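Local coordinates for protein peptide methionine sulfoxide reductase MsrA (PDB 5FA9) that probably repairs oxidised proteins by reducing methionine sulfoxide back to methionine, with S-specific and R-specific reductase activities fused in one chain, at residues Gly10-Val15 with Thr28-Ala33; Tyr18-Pro23 with His139-Gln144; Ile294-Met299 with Asp306-Val311. The protein carries 2 engineered substitutions. All coordinates share one frame; numbering follows the deposited sequence.

How the interactions relate
From the N terminus, interaction 1 comes first: it folds the start of helix 12-19 back against strand 25-33, closing a short loop of twelve residues. Interaction 2 leaves from the far end of the same helix and closes a much longer loop, reaching residues 139-144. The two cross along the chain and meet in space, with Thr30 O of interaction 1 2.9 Å from Gln140 NE2 of interaction 2; together they tie helix 12-19 to the sheet and to the loop before helix 142-145, beside the MsrA pocket. Interaction 3 follows in series, its centre about 32 Å from that of interaction 1. It is a local loop closure near the C terminus, placed where the MsrB part faces MsrA helices.

Interaction 1: residues Gly10-Val15 with Thr28-Ala33; sequences GSFWGV and TDTGYA. Engineered in segment 10-15: Ser11 (natural residue Cys). With D1D ((4S,5S)-1,2-dithiane-4,5-diol), chain F.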
loop_
_atom_site.group_PDB
_atom_site.type_symbol
_atom_site.label_atom_id
_atom_site.label_comp_id
_atom_site.label_asym_id
_atom_site.label_seq_id
_atom_site.Cartn_x
_atom_site.Cartn_y
_atom_site.Cartn_z
ATOM N N GLY B 10 -21.358 -0.242 -10.252
ATOM C CA GLY B 10 -21.904 -0.919 -11.414
ATOM C C GLY B 10 -20.958 -1.969 -11.961
ATOM O O GLY B 10 -20.172 -2.552 -11.215
ATOM N N SER B 11 -21.047 -2.219 -13.265
ATOM C CA SER B 11 -20.163 -3.168 -13.935
ATOM C C SER B 11 -18.704 -2.773 -13.731
ATOM O O SER B 11 -18.286 -1.689 -14.140
ATOM C CB SER B 11 -20.494 -3.245 -15.428
ATOM O OG SER B 11 -19.502 -3.963 -16.140
ATOM N N PHE B 12 -17.932 -3.652 -13.098
ATOM C CA PHE B 12 -16.564 -3.315 -12.709
ATOM C C PHE B 12 -15.619 -3.177 -13.899
ATOM O O PHE B 12 -14.478 -2.740 -13.741
ATOM C CB PHE B 12 -16.006 -4.348 -11.718
ATOM C CG PHE B 12 -16.227 -5.786 -12.118
ATOM C CD1 PHE B 12 -15.712 -6.291 -13.301
ATOM C CD2 PHE B 12 -16.916 -6.645 -11.279
ATOM C CE1 PHE B 12 -15.908 -7.613 -13.652
ATOM C CE2 PHE B 12 -17.115 -7.968 -11.625
ATOM C CZ PHE B 12 -16.609 -8.453 -12.812
ATOM N N TRP B 13 -16.091 -3.549 -15.085
ATOM C CA TRP B 13 -15.297 -3.400 -16.299
ATOM C C TRP B 13 -14.994 -1.930 -16.559
ATOM O O TRP B 13 -13.849 -1.556 -16.816
ATOM C CB TRP B 13 -16.021 -4.010 -17.500
ATOM C CG TRP B 13 -16.108 -5.505 -17.459
ATOM C CD1 TRP B 13 -15.350 -6.349 -16.702
ATOM C CD2 TRP B 13 -17.002 -6.334 -18.211
ATOM N NE1 TRP B 13 -15.718 -7.652 -16.934
ATOM C CE2 TRP B 13 -16.731 -7.671 -17.857
ATOM C CE3 TRP B 13 -18.007 -6.076 -19.148
ATOM C CZ2 TRP B 13 -17.427 -8.745 -18.406
ATOM C CZ3 TRP B 13 -18.698 -7.144 -19.692
ATOM C CH2 TRP B 13 -18.405 -8.461 -19.319
ATOM N N GLY B 14 -16.029 -1.100 -16.482
ATOM C CA GLY B 14 -15.883 0.324 -16.715
ATOM C C GLY B 14 -15.236 1.042 -15.547
ATOM O O GLY B 14 -14.445 1.966 -15.740
ATOM N N VAL B 15 -15.578 0.616 -14.336
ATOM C CA VAL B 15 -15.031 1.218 -13.125
ATOM C C VAL B 15 -13.512 1.068 -13.074
ATOM O O VAL B 15 -12.797 2.024 -12.773
ATOM C CB VAL B 15 -15.648 0.597 -11.859
ATOM C CG1 VAL B 15 -15.073 1.248 -10.612
ATOM C CG2 VAL B 15 -17.161 0.739 -11.885
ATOM N N THR B 28 -5.257 -1.990 -9.697
ATOM C CA THR B 28 -6.704 -2.172 -9.681
ATOM C C THR B 28 -7.065 -3.646 -9.832
ATOM O O THR B 28 -6.426 -4.376 -10.591
ATOM C CB THR B 28 -7.395 -1.369 -10.798
ATOM O OG1 THR B 28 -6.848 -1.743 -12.070
ATOM C CG2 THR B 28 -7.199 0.122 -10.587
ATOM N N ASP B 29 -8.091 -4.078 -9.106
ATOM C CA ASP B 29 -8.575 -5.451 -9.199
ATOM C C ASP B 29 -10.095 -5.490 -9.111
ATOM O O ASP B 29 -10.689 -4.854 -8.242
ATOM C CB ASP B 29 -7.973 -6.320 -8.092
ATOM C CG ASP B 29 -6.459 -6.345 -8.126
ATOM O OD1 ASP B 29 -5.892 -6.912 -9.083
ATOM O OD2 ASP B 29 -5.839 -5.796 -7.192
ATOM N N THR B 30 -10.719 -6.245 -10.008
ATOM C CA THR B 30 -12.168 -6.397 -9.997
ATOM C C THR B 30 -12.570 -7.591 -9.142
ATOM O O THR B 30 -11.866 -8.601 -9.105
ATOM C CB THR B 30 -12.728 -6.571 -11.418
ATOM O OG1 THR B 30 -12.107 -7.700 -12.045
ATOM C CG2 THR B 30 -12.459 -5.328 -12.247
ATOM N N GLY B 31 -13.700 -7.473 -8.455
ATOM C CA GLY B 31 -14.154 -8.534 -7.576
ATOM C C GLY B 31 -15.565 -8.352 -7.052
ATOM O O GLY B 31 -16.309 -7.486 -7.514
ATOM N N TYR B 32 -15.929 -9.178 -6.077
ATOM C CA TYR B 32 -17.274 -9.180 -5.519
ATOM C C TYR B 32 -17.221 -8.981 -4.006
ATOM O O TYR B 32 -16.614 -9.777 -3.290
ATOM C CB TYR B 32 -17.986 -10.487 -5.868
ATOM C CG TYR B 32 -17.800 -10.908 -7.309
ATOM C CD1 TYR B 32 -18.608 -10.395 -8.316
ATOM C CD2 TYR B 32 -16.808 -11.817 -7.665
ATOM C CE1 TYR B 32 -18.437 -10.776 -9.634
ATOM C CE2 TYR B 32 -16.630 -12.202 -8.980
ATOM C CZ TYR B 32 -17.447 -11.679 -9.960
ATOM O OH TYR B 32 -17.273 -12.061 -11.271
ATOM N N ALA B 33 -17.859 -7.919 -3.523
ATOM C CA ALA B 33 -17.734 -7.526 -2.122
ATOM C C ALA B 33 -19.026 -7.690 -1.326
ATOM O O ALA B 33 -20.117 -7.421 -1.831
ATOM C CB ALA B 33 -17.250 -6.089 -2.032
HETATM S S1 D1D F . -20.060 -10.506 -14.519
HETATM C C1 D1D F . -19.121 -9.363 -15.172
HETATM C C2 D1D F . -19.840 -7.920 -15.175
HETATM O O2 D1D F . -19.113 -7.098 -15.792
HETATM C C3 D1D F . -21.389 -7.969 -15.920
HETATM O O3 D1D F . -21.949 -6.851 -15.775
HETATM C C4 D1D F . -22.334 -9.115 -15.293
HETATM S S4 D1D F . -21.619 -10.565 -15.274
#
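Thr30 presses its CB against one face of the Phe12 ring, 3.5 Å from CD1 and offset from the centre toward the rim. With CB 3.9 Å from the ring centroid and 26° off the normal, this is a CH-pi contact, and it forms the tight, buried part of the interface. Phe12 sends its ring to the strand with CG wedged between the backbone N and the carbonyl carbon (chi1 47°), the crowded position. Farther along the strand the same ring turns its edge to the face of Tyr32 in an offset edge-to-face pair, planes at 72°, and CE2 comes 3.7 Å from Tyr32 CE1. Segment 10-15 corresponds to the GCFWG signature of the MsrA family, its predicted catalytic cysteine replaced here by the engineered Ser11, at the N-cap of the helix. The opposite face of Phe12 turns to the ligand pocket, the more open side: the bound dithiane diol lies there, its C1 3.6 Å from Phe12 CZ. Diol O2 also sits 3.2 Å above the centre of the Trp13 ring and is hydrogen-bonded to Ser11 OG at 3.2 Å. Ser11 and Trp13, which line this side, stay partly exposed. In MsrA relatives the Phe and Trp of the signature form the hydrophobic pocket for the substrate methyl group, and the diol occupies an aromatic corner consistent with that role. Glu52, Tyr92 and His139 complete the pocket; Trp13 NE1 is hydrogen-bonded to His139 ND1. Behind the contact, strand 25-33 is an inner strand of the mixed sheet, bonded through its backbone to strand 51-59 on one flank and strand 132-134 on the other, while Phe12 and Val15 rest helix 12-19 on Val54 of strand 51-59.

Interaction 2: residues Tyr18-Pro23 with His139-Gln144; sequences YFRQIP and HQDYLQ
Arg20 lies with its guanidinium under the amide end of Gln144, whose OE1 stands over one face of the group, 2.9 Å above the plane and displaced toward the NH1 side. The two flat groups are 31° from parallel, so this is a slanted overlap. OE1 is 3.0 Å from NH1, yet it lies above the plane, so the N-H does not point at it and no hydrogen bond forms; the attraction is probably that of a partly negative oxygen over a cationic face. Asp141 approaches from another direction. Its OD1 takes the N-H of Arg20 NE in a salt bridge of 3.4 Å, a weak and bent bond with 138° at the hydrogen. Carboxylate and guanidinium stand almost perpendicular, which rules out the flat two-pronged pairing that these groups can form. The arginine gets there by extending from CB and then bending at chi3 (-54°), which swings NE and the guanidinium round toward both partners. In the MsrA fold this joins the type I turn Phe19 to Ile22 that follows on from helix 12-19 to the loop entering helix 142-145. Asp141 occupies the N-cap position of that helix but makes no capping bond with its side chain, and its backbone is in the left-handed region. Its own N-H is held by Glu16 from helix 12-19, a second tie between the same two elements. Gln144, kinked at its second torsion, curls its amide over the arginine from one helical turn farther on. Arg20 and Gln144 are exposed, so solvent probably screens the charges. Two residues earlier in the loop, His139 touches the bound dithiane diol, whereas the Asp141 side chain is about 12 Å from that ligand.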
loop_
_atom_site.group_PDB
_atom_site.type_symbol
_atom_site.label_atom_id
_atom_site.label_comp_id
_atom_site.label_asym_id
_atom_site.label_seq_id
_atom_site.Cartn_x
_atom_site.Cartn_y
_atom_site.Cartn_z
ATOM N N TYR B 18 -11.767 3.105 -15.831
ATOM C CA TYR B 18 -11.681 4.523 -15.510
ATOM C C TYR B 18 -10.535 4.812 -14.545
ATOM O O TYR B 18 -9.645 5.608 -14.846
ATOM C CB TYR B 18 -13.003 5.019 -14.918
ATOM C CG TYR B 18 -13.029 6.506 -14.634
ATOM C CD1 TYR B 18 -13.429 7.410 -15.607
ATOM C CD2 TYR B 18 -12.657 7.002 -13.390
ATOM C CE1 TYR B 18 -13.453 8.770 -15.353
ATOM C CE2 TYR B 18 -12.678 8.358 -13.127
ATOM C CZ TYR B 18 -13.078 9.237 -14.111
ATOM O OH TYR B 18 -13.101 10.588 -13.851
ATOM N N PHE B 19 -10.565 4.161 -13.386
ATOM C CA PHE B 19 -9.627 4.462 -12.308
ATOM C C PHE B 19 -8.184 4.078 -12.628
ATOM O O PHE B 19 -7.252 4.606 -12.024
ATOM C CB PHE B 19 -10.068 3.767 -11.017
ATOM C CG PHE B 19 -11.142 4.504 -10.273
ATOM C CD1 PHE B 19 -10.819 5.542 -9.414
ATOM C CD2 PHE B 19 -12.475 4.165 -10.433
ATOM C CE1 PHE B 19 -11.804 6.228 -8.729
ATOM C CE2 PHE B 19 -13.465 4.845 -9.751
ATOM C CZ PHE B 19 -13.129 5.879 -8.898
ATOM N N ARG B 20 -7.998 3.166 -13.577
ATOM C CA ARG B 20 -6.654 2.756 -13.971
ATOM C C ARG B 20 -5.928 3.881 -14.709
ATOM O O ARG B 20 -4.706 3.853 -14.851
ATOM C CB ARG B 20 -6.705 1.500 -14.843
ATOM C CG ARG B 20 -7.189 1.738 -16.263
ATOM C CD ARG B 20 -7.382 0.423 -17.005
ATOM N NE ARG B 20 -6.178 -0.404 -16.983
ATOM C CZ ARG B 20 -5.150 -0.253 -17.812
ATOM N NH1 ARG B 20 -5.172 0.698 -18.735
ATOM N NH2 ARG B 20 -4.097 -1.054 -17.718
ATOM N N GLN B 21 -6.687 4.870 -15.170
ATOM C CA GLN B 21 -6.128 5.986 -15.925
ATOM C C GLN B 21 -5.767 7.161 -15.022
ATOM O O GLN B 21 -5.217 8.160 -15.483
ATOM C CB GLN B 21 -7.112 6.450 -16.998
ATOM C CG GLN B 21 -7.446 5.401 -18.039
ATOM C CD GLN B 21 -8.390 5.925 -19.100
ATOM O OE1 GLN B 21 -7.987 6.673 -19.989
ATOM N NE2 GLN B 21 -9.657 5.538 -19.007
ATOM N N ILE B 22 -6.079 7.037 -13.737
ATOM C CA ILE B 22 -5.866 8.126 -12.794
ATOM C C ILE B 22 -4.501 8.020 -12.122
ATOM O O ILE B 22 -4.163 6.980 -11.558
ATOM C CB ILE B 22 -6.966 8.153 -11.714
ATOM C CG1 ILE B 22 -8.336 8.350 -12.364
ATOM C CG2 ILE B 22 -6.697 9.252 -10.699
ATOM C CD1 ILE B 22 -9.494 8.139 -11.419
ATOM N N PRO B 23 -3.706 9.100 -12.196
ATOM C CA PRO B 23 -2.379 9.162 -11.573
ATOM C C PRO B 23 -2.425 8.848 -10.080
ATOM O O PRO B 23 -3.359 9.258 -9.391
ATOM C CB PRO B 23 -1.949 10.612 -11.812
ATOM C CG PRO B 23 -2.699 11.027 -13.028
ATOM C CD PRO B 23 -4.025 10.334 -12.935
ATOM N N HIS B 139 -11.965 -11.307 -16.110
ATOM C CA HIS B 139 -12.557 -10.026 -15.738
ATOM C C HIS B 139 -11.518 -8.981 -15.336
ATOM O O HIS B 139 -11.859 -7.822 -15.094
ATOM C CB HIS B 139 -13.554 -10.220 -14.594
ATOM C CG HIS B 139 -14.728 -11.075 -14.955
ATOM N ND1 HIS B 139 -15.581 -10.767 -15.994
ATOM C CD2 HIS B 139 -15.194 -12.226 -14.414
ATOM C CE1 HIS B 139 -16.521 -11.692 -16.077
ATOM N NE2 HIS B 139 -16.308 -12.588 -15.130
ATOM N N GLN B 140 -10.254 -9.385 -15.266
ATOM C CA GLN B 140 -9.184 -8.471 -14.876
ATOM C C GLN B 140 -8.634 -7.728 -16.087
ATOM O O GLN B 140 -8.143 -8.349 -17.031
ATOM C CB GLN B 140 -8.062 -9.228 -14.163
ATOM C CG GLN B 140 -8.512 -9.954 -12.904
ATOM C CD GLN B 140 -8.994 -9.007 -11.822
ATOM O OE1 GLN B 140 -8.593 -7.843 -11.772
ATOM N NE2 GLN B 140 -9.863 -9.501 -10.948
ATOM N N ASP B 141 -8.712 -6.398 -16.041
ATOM C CA ASP B 141 -8.370 -5.547 -17.180
ATOM C C ASP B 141 -9.111 -6.010 -18.430
ATOM O O ASP B 141 -8.514 -6.190 -19.492
ATOM C CB ASP B 141 -6.858 -5.534 -17.422
ATOM C CG ASP B 141 -6.132 -4.565 -16.510
ATOM O OD1 ASP B 141 -6.760 -3.578 -16.070
ATOM O OD2 ASP B 141 -4.936 -4.788 -16.232
ATOM N N TYR B 142 -10.417 -6.204 -18.279
ATOM C CA TYR B 142 -11.270 -6.716 -19.345
ATOM C C TYR B 142 -11.244 -5.818 -20.577
ATOM O O TYR B 142 -11.054 -6.293 -21.697
ATOM C CB TYR B 142 -12.705 -6.872 -18.834
ATOM C CG TYR B 142 -13.702 -7.325 -19.878
ATOM C CD1 TYR B 142 -13.902 -8.674 -20.136
ATOM C CD2 TYR B 142 -14.461 -6.403 -20.589
ATOM C CE1 TYR B 142 -14.816 -9.093 -21.084
ATOM C CE2 TYR B 142 -15.379 -6.812 -21.538
ATOM C CZ TYR B 142 -15.552 -8.158 -21.781
ATOM O OH TYR B 142 -16.465 -8.570 -22.725
ATOM N N LEU B 143 -11.431 -4.519 -20.365
ATOM C CA LEU B 143 -11.483 -3.566 -21.467
ATOM C C LEU B 143 -10.116 -3.385 -22.117
ATOM O O LEU B 143 -10.018 -2.915 -23.251
ATOM C CB LEU B 143 -12.020 -2.219 -20.985
ATOM C CG LEU B 143 -13.467 -2.230 -20.489
ATOM C CD1 LEU B 143 -13.887 -0.845 -20.025
ATOM C CD2 LEU B 143 -14.400 -2.744 -21.574
ATOM N N GLN B 144 -9.063 -3.752 -21.396
ATOM C CA GLN B 144 -7.715 -3.693 -21.946
ATOM C C GLN B 144 -7.480 -4.874 -22.882
ATOM O O GLN B 144 -6.874 -4.729 -23.944
ATOM C CB GLN B 144 -6.673 -3.683 -20.827
ATOM C CG GLN B 144 -5.379 -2.971 -21.193
ATOM C CD GLN B 144 -5.559 -1.473 -21.349
ATOM O OE1 GLN B 144 -6.522 -0.894 -20.841
ATOM N NE2 GLN B 144 -4.632 -0.835 -22.054
#

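Interaction 3: residues Ile294-Met299 with Asp306-Val311; sequences IPYDKM and DYLPYV
Leu308 reaches with CD2 between Tyr296 and Met299, and these three residues carry most of an apolar contact with no hydrogen bond across it. The first segment runs off the edge strand 291-295 of the three-stranded antiparallel sheet in the MsrB part, whose family belongs to the Beta-tent clan, into a short, loosely hydrogen-bonded helical turn. The second forms another such turn, and six residues without helix or strand connect the two. Tyr296 meets Leu308 at about a right angle: CE1 is 3.6 Å from CD2, while Leu308 O lies at the edge of the tyrosine ring, in its plane, 3.8 Å from CE1. The ring is carried over to the second segment because its CG is anti to the backbone N (chi1 -177°). Val311 takes the next position along the ring, its CG1 3.6 Å from Tyr296 CD1. Tyr296 is only partly exposed, and Lys312 adds a cation-pi contact to it. Met299 and Leu308 lie alongside each other, pointing opposite ways, so that CB and CE of the methionine both flank CD2 of the leucine. The methionine sulfur, SD, rests 3.8 Å from Val311 CG2. Ile209 of strand 208-212 meets both Met299 and Val311, which sets the contact against the MsrB sheet. Leu308 also packs on Phe113 of helix 104-115, as does Pro309, and the turn at 308-311 therefore bridges the MsrB sheet and a helix of the MsrA part. At the tip, the methionine bends at chi3 (59°) and its methyl settles against the backbone of the second segment, CE lying 3.6 Å from Tyr307 C and 3.7 Å from Tyr307 CB.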
loop_
_atom_site.group_PDB
_atom_site.type_symbol
_atom_site.label_atom_id
_atom_site.label_comp_id
_atom_site.label_asym_id
_atom_site.label_seq_id
_atom_site.Cartn_x
_atom_site.Cartn_y
_atom_site.Cartn_z
ATOM N N ILE B 294 -7.409 31.786 -1.119
ATOM C CA ILE B 294 -8.844 31.933 -0.927
ATOM C C ILE B 294 -9.283 31.227 0.350
ATOM O O ILE B 294 -9.271 29.998 0.414
ATOM C CB ILE B 294 -9.635 31.373 -2.123
ATOM C CG1 ILE B 294 -9.169 32.036 -3.421
ATOM C CG2 ILE B 294 -11.130 31.565 -1.913
ATOM C CD1 ILE B 294 -10.005 31.684 -4.622
ATOM N N PRO B 295 -9.666 32.007 1.374
ATOM C CA PRO B 295 -10.083 31.476 2.678
ATOM C C PRO B 295 -11.225 30.471 2.561
ATOM O O PRO B 295 -12.073 30.609 1.680
ATOM C CB PRO B 295 -10.537 32.727 3.437
ATOM C CG PRO B 295 -9.809 33.850 2.785
ATOM C CD PRO B 295 -9.717 33.478 1.337
ATOM N N TYR B 296 -11.232 29.474 3.442
ATOM C CA TYR B 296 -12.254 28.430 3.439
ATOM C C TYR B 296 -13.664 29.008 3.544
ATOM O O TYR B 296 -14.590 28.531 2.888
ATOM C CB TYR B 296 -12.004 27.445 4.584
ATOM C CG TYR B 296 -12.972 26.284 4.629
ATOM C CD1 TYR B 296 -12.784 25.168 3.825
ATOM C CD2 TYR B 296 -14.068 26.299 5.483
ATOM C CE1 TYR B 296 -13.663 24.103 3.864
ATOM C CE2 TYR B 296 -14.953 25.238 5.529
ATOM C CZ TYR B 296 -14.746 24.143 4.718
ATOM O OH TYR B 296 -15.621 23.083 4.758
ATOM N N ASP B 297 -13.814 30.034 4.375
ATOM C CA ASP B 297 -15.106 30.677 4.590
ATOM C C ASP B 297 -15.648 31.342 3.327
ATOM O O ASP B 297 -16.860 31.456 3.149
ATOM C CB ASP B 297 -15.002 31.714 5.711
ATOM C CG ASP B 297 -14.762 31.086 7.068
ATOM O OD1 ASP B 297 -14.924 29.853 7.191
ATOM O OD2 ASP B 297 -14.409 31.824 8.011
ATOM N N LYS B 298 -14.745 31.777 2.454
ATOM C CA LYS B 298 -15.136 32.507 1.252
ATOM C C LYS B 298 -15.086 31.642 -0.004
ATOM O O LYS B 298 -15.422 32.103 -1.096
ATOM C CB LYS B 298 -14.235 33.731 1.072
ATOM C CG LYS B 298 -14.034 34.537 2.346
ATOM C CD LYS B 298 -13.653 35.976 2.047
ATOM C CE LYS B 298 -13.441 36.763 3.330
ATOM N NZ LYS B 298 -12.491 36.076 4.252
ATOM N N MET B 299 -14.666 30.390 0.153
ATOM C CA MET B 299 -14.532 29.473 -0.975
ATOM C C MET B 299 -15.856 29.227 -1.694
ATOM O O MET B 299 -15.922 29.284 -2.922
ATOM C CB MET B 299 -13.943 28.139 -0.511
ATOM C CG MET B 299 -12.431 28.146 -0.361
ATOM S SD MET B 299 -11.769 26.537 0.111
ATOM C CE MET B 299 -12.345 25.523 -1.248
ATOM N N ASP B 306 -16.744 23.079 -4.711
ATOM C CA ASP B 306 -16.383 21.698 -5.016
ATOM C C ASP B 306 -15.048 21.290 -4.397
ATOM O O ASP B 306 -14.711 20.106 -4.363
ATOM C CB ASP B 306 -16.331 21.487 -6.531
ATOM C CG ASP B 306 -17.703 21.541 -7.173
ATOM O OD1 ASP B 306 -18.708 21.503 -6.434
ATOM O OD2 ASP B 306 -17.775 21.622 -8.418
ATOM N N TYR B 307 -14.295 22.268 -3.904
ATOM C CA TYR B 307 -12.944 22.016 -3.413
ATOM C C TYR B 307 -12.849 22.038 -1.888
ATOM O O TYR B 307 -11.754 21.972 -1.329
ATOM C CB TYR B 307 -11.972 23.036 -4.010
ATOM C CG TYR B 307 -11.909 23.000 -5.520
ATOM C CD1 TYR B 307 -11.053 22.126 -6.178
ATOM C CD2 TYR B 307 -12.712 23.833 -6.289
ATOM C CE1 TYR B 307 -10.994 22.086 -7.558
ATOM C CE2 TYR B 307 -12.660 23.800 -7.670
ATOM C CZ TYR B 307 -11.799 22.926 -8.298
ATOM O OH TYR B 307 -11.743 22.890 -9.674
ATOM N N LEU B 308 -13.994 22.135 -1.222
ATOM C CA LEU B 308 -14.033 22.152 0.240
ATOM C C LEU B 308 -13.419 20.912 0.918
ATOM O O LEU B 308 -12.688 21.060 1.897
ATOM C CB LEU B 308 -15.476 22.339 0.726
ATOM C CG LEU B 308 -16.181 23.636 0.322
ATOM C CD1 LEU B 308 -17.609 23.657 0.845
ATOM C CD2 LEU B 308 -15.409 24.851 0.812
ATOM N N PRO B 309 -13.707 19.691 0.415
ATOM C CA PRO B 309 -13.128 18.527 1.104
ATOM C C PRO B 309 -11.601 18.462 1.070
ATOM O O PRO B 309 -11.009 17.785 1.911
ATOM C CB PRO B 309 -13.726 17.341 0.341
ATOM C CG PRO B 309 -14.990 17.861 -0.227
ATOM C CD PRO B 309 -14.675 19.270 -0.616
ATOM N N TYR B 310 -10.971 19.148 0.122
ATOM C CA TYR B 310 -9.514 19.156 0.041
ATOM C C TYR B 310 -8.908 19.982 1.172
ATOM O O TYR B 310 -7.743 19.806 1.528
ATOM C CB TYR B 310 -9.049 19.687 -1.316
ATOM C CG TYR B 310 -9.448 18.807 -2.478
ATOM C CD1 TYR B 310 -8.852 17.566 -2.671
ATOM C CD2 TYR B 310 -10.418 19.215 -3.383
ATOM C CE1 TYR B 310 -9.214 16.756 -3.729
ATOM C CE2 TYR B 310 -10.785 18.412 -4.448
ATOM C CZ TYR B 310 -10.180 17.185 -4.616
ATOM O OH TYR B 310 -10.546 16.382 -5.673
ATOM N N VAL B 311 -9.708 20.883 1.734
ATOM C CA VAL B 311 -9.280 21.681 2.876
ATOM C C VAL B 311 -9.673 20.992 4.177
ATOM O O VAL B 311 -8.864 20.868 5.096
ATOM C CB VAL B 311 -9.888 23.095 2.843
ATOM C CG1 VAL B 311 -9.368 23.923 4.010
ATOM C CG2 VAL B 311 -9.573 23.775 1.522
#